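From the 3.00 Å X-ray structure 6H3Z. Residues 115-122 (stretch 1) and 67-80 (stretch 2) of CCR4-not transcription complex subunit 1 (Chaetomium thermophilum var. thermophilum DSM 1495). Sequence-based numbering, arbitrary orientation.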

# COMPACT_ATOMS: atom_id res chain seq x y z
N LYS A 115 9.85 -11.32 5.77
CA LYS A 115 9.91 -12.60 6.45
C LYS A 115 11.31 -13.22 6.27
O LYS A 115 11.88 -13.70 7.25
CB LYS A 115 8.81 -13.57 5.97
CG LYS A 115 7.41 -13.17 6.40
CD LYS A 115 6.37 -14.17 5.97
CE LYS A 115 4.96 -13.64 6.12
NZ LYS A 115 4.43 -13.88 7.51
N ILE A 116 11.87 -13.17 5.04
CA ILE A 116 13.20 -13.69 4.74
C ILE A 116 14.27 -12.98 5.62
O ILE A 116 15.11 -13.65 6.24
CB ILE A 116 13.54 -13.62 3.21
CG1 ILE A 116 12.59 -14.50 2.37
CG2 ILE A 116 14.98 -14.04 2.94
CD1 ILE A 116 12.64 -14.25 0.86
N ALA A 117 14.18 -11.62 5.70
CA ALA A 117 15.12 -10.69 6.35
C ALA A 117 15.07 -10.62 7.89
O ALA A 117 15.86 -9.90 8.51
CB ALA A 117 14.95 -9.30 5.77
N GLY A 118 14.16 -11.35 8.52
CA GLY A 118 14.08 -11.34 9.97
C GLY A 118 13.25 -10.20 10.51
O GLY A 118 12.79 -9.36 9.74
N PRO A 119 13.03 -10.15 11.85
CA PRO A 119 12.11 -9.14 12.41
C PRO A 119 12.67 -7.74 12.63
O PRO A 119 11.88 -6.81 12.80
CB PRO A 119 11.66 -9.76 13.73
CG PRO A 119 12.45 -11.06 13.90
CD PRO A 119 13.50 -11.11 12.87
N GLN A 120 14.01 -7.58 12.65
CA GLN A 120 14.65 -6.27 12.85
C GLN A 120 14.34 -5.45 11.63
O GLN A 120 13.75 -4.37 11.75
CB GLN A 120 16.18 -6.38 13.04
CG GLN A 120 16.77 -7.79 13.16
CD GLN A 120 16.35 -8.52 14.43
OE1 GLN A 120 16.14 -7.94 15.50
NE2 GLN A 120 16.26 -9.84 14.33
N VAL A 121 14.68 -6.01 10.44
CA VAL A 121 14.44 -5.42 9.12
C VAL A 121 12.94 -5.29 8.86
O VAL A 121 12.51 -4.26 8.36
CB VAL A 121 15.17 -6.23 8.02
CG1 VAL A 121 14.81 -5.72 6.64
CG2 VAL A 121 16.68 -6.20 8.22
N SER A 122 12.14 -6.31 9.24
CA SER A 122 10.68 -6.31 9.08
C SER A 122 10.05 -5.13 9.83
O SER A 122 9.13 -4.50 9.30
CB SER A 122 10.07 -7.64 9.53
OG SER A 122 8.66 -7.66 9.34
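Stretch 2 67-80: LIQLIIKAQQTSEE

Stretch 2 approaches stretch 1 first as a helix and then as a less regular segment. From L67 onward its backbone is helical, with successive i+4 hydrogen bonds such as I72 N to I68 O at 2.9 Å and Q75 N to I71 O at 2.9 Å. Farther on, S78 departs clearly from helical values (phi/psi -157/161), and E80 is helical again. The nearest CA pairs define the register: I116 CA lies 7.2 Å from I72 CA, and A117 CA lies 6.5 Å from E79 CA. Both chains advance in the same sense between these two points, stretch 1 by one residue and stretch 2 by seven, so the contact is not a residue-by-residue pairing.

I116 is the centre of the contact, with 104 Å² of the 332 Å² buried on both sides together. Its CA-to-CB bond points toward stretch 2, and its side chain (chi1 m, chi2 t) fits as a knob among I68, I71, I72 and Q75, four residues on one face of the helix, spanning about two turns. CD1 of I116 reaches I72 CG1 at 3.9 Å and I68 CG2 at 4.0 Å, while its CG2 lies 4.1 Å from I71 CG2 and 3.6 Å from Q75 CG. These distances indicate van der Waals packing.

E79 covers 58 Å². Its CA-to-CB bond points sideways, but the end of the side chain comes nearer, bringing OE2 to 3.3 Å from V121 CG2 and 4.1 Å from A117 O. The CA-to-CB bond of Q75, which covers 44 Å², points toward stretch 1, and its OE1 lies 4.1 Å from A117 CA. Despite these polar groups, no hydrogen bond links the stretches. Directly after A117, G118 adopts phi/psi 85/175, where a CB would be jammed against the preceding carbonyl oxygen; these angles by themselves call for glycine.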

# COMPACT_ATOMS: atom_id res chain seq x y z
N LEU A 67 13.42 -12.99 -8.27
CA LEU A 67 13.75 -11.94 -7.30
C LEU A 67 13.85 -12.54 -5.89
O LEU A 67 14.80 -12.21 -5.18
CB LEU A 67 12.70 -10.83 -7.34
CG LEU A 67 12.89 -9.62 -6.41
CD1 LEU A 67 14.23 -8.91 -6.67
CD2 LEU A 67 11.76 -8.66 -6.58
N ILE A 68 12.92 -13.45 -5.53
CA ILE A 68 12.91 -14.13 -4.23
C ILE A 68 14.13 -15.04 -4.09
O ILE A 68 14.82 -14.98 -3.08
CB ILE A 68 11.56 -14.83 -3.96
CG1 ILE A 68 10.41 -13.80 -3.87
CG2 ILE A 68 11.58 -15.69 -2.71
CD1 ILE A 68 10.67 -12.46 -3.03
N GLN A 69 14.43 -15.80 -5.16
CA GLN A 69 15.60 -16.67 -5.19
C GLN A 69 16.92 -15.89 -5.08
O GLN A 69 17.85 -16.36 -4.43
CB GLN A 69 15.56 -17.61 -6.40
CG GLN A 69 14.75 -18.86 -6.11
CD GLN A 69 14.11 -19.43 -7.34
OE1 GLN A 69 14.78 -19.74 -8.34
NE2 GLN A 69 12.80 -19.61 -7.28
N LEU A 70 16.95 -14.65 -5.64
CA LEU A 70 18.08 -13.73 -5.57
C LEU A 70 18.28 -13.26 -4.14
O LEU A 70 19.42 -13.24 -3.67
CB LEU A 70 17.87 -12.52 -6.53
CG LEU A 70 18.97 -11.44 -6.57
CD1 LEU A 70 20.25 -11.97 -7.17
CD2 LEU A 70 18.52 -10.22 -7.36
N ILE A 71 17.18 -12.89 -3.44
CA ILE A 71 17.19 -12.43 -2.06
C ILE A 71 17.59 -13.56 -1.10
O ILE A 71 18.34 -13.32 -0.14
CB ILE A 71 15.85 -11.74 -1.69
CG1 ILE A 71 15.61 -10.43 -2.51
CG2 ILE A 71 15.68 -11.50 -0.17
CD1 ILE A 71 16.63 -9.27 -2.34
N ILE A 72 17.16 -14.78 -1.38
CA ILE A 72 17.52 -15.92 -0.54
C ILE A 72 19.03 -16.20 -0.62
O ILE A 72 19.65 -16.43 0.42
CB ILE A 72 16.63 -17.16 -0.83
CG1 ILE A 72 15.16 -16.87 -0.46
CG2 ILE A 72 17.14 -18.39 -0.07
CD1 ILE A 72 14.18 -17.84 -1.03
N LYS A 73 19.61 -16.13 -1.85
CA LYS A 73 21.06 -16.34 -2.05
C LYS A 73 21.84 -15.20 -1.38
O LYS A 73 22.75 -15.45 -0.60
CB LYS A 73 21.43 -16.47 -3.55
CG LYS A 73 22.94 -16.40 -3.85
CD LYS A 73 23.43 -17.55 -4.74
CE LYS A 73 24.93 -17.68 -4.71
NZ LYS A 73 25.39 -18.92 -5.40
N ALA A 74 21.42 -13.96 -1.65
CA ALA A 74 22.03 -12.75 -1.12
C ALA A 74 21.97 -12.63 0.40
O ALA A 74 22.84 -11.98 0.99
CB ALA A 74 21.41 -11.53 -1.77
N GLN A 75 20.96 -13.26 1.05
CA GLN A 75 20.79 -13.24 2.51
C GLN A 75 21.94 -13.92 3.22
O GLN A 75 22.30 -13.51 4.33
CB GLN A 75 19.48 -13.91 2.95
CG GLN A 75 18.36 -12.93 3.28
CD GLN A 75 18.75 -11.87 4.28
OE1 GLN A 75 18.90 -12.14 5.47
NE2 GLN A 75 18.96 -10.64 3.79
N GLN A 76 22.48 -14.96 2.59
CA GLN A 76 23.57 -15.79 3.11
C GLN A 76 24.83 -14.97 3.41
O GLN A 76 25.52 -15.24 4.40
CB GLN A 76 23.86 -16.97 2.16
CG GLN A 76 22.61 -17.83 1.89
CD GLN A 76 22.82 -18.98 0.95
OE1 GLN A 76 21.96 -19.29 0.12
NE2 GLN A 76 23.93 -19.70 1.10
N THR A 77 25.11 -13.93 2.59
CA THR A 77 26.24 -13.03 2.79
C THR A 77 25.80 -11.82 3.68
O THR A 77 26.39 -11.63 4.74
CB THR A 77 26.94 -12.66 1.45
OG1 THR A 77 26.10 -11.82 0.66
CG2 THR A 77 27.32 -13.89 0.64
N SER A 78 24.71 -11.08 3.30
CA SER A 78 24.24 -9.94 4.11
C SER A 78 22.76 -9.50 3.95
O SER A 78 22.08 -9.76 2.94
CB SER A 78 25.13 -8.72 3.87
OG SER A 78 25.01 -8.31 2.52
N GLU A 79 22.31 -8.76 4.99
CA GLU A 79 21.00 -8.13 5.15
C GLU A 79 20.74 -7.08 4.07
O GLU A 79 19.60 -6.91 3.64
CB GLU A 79 20.99 -7.38 6.50
CG GLU A 79 20.53 -8.17 7.72
CD GLU A 79 20.04 -7.33 8.89
OE1 GLU A 79 20.53 -6.19 9.07
OE2 GLU A 79 19.15 -7.82 9.63
N GLU A 80 21.81 -6.35 3.66
CA GLU A 80 21.88 -5.19 2.76
C GLU A 80 21.02 -5.27 1.50
O GLU A 80 20.37 -4.28 1.14
CB GLU A 80 23.35 -4.89 2.38
CG GLU A 80 24.29 -4.68 3.56
CD GLU A 80 24.23 -3.33 4.26
OE1 GLU A 80 25.26 -2.62 4.27
OE2 GLU A 80 23.16 -3.00 4.84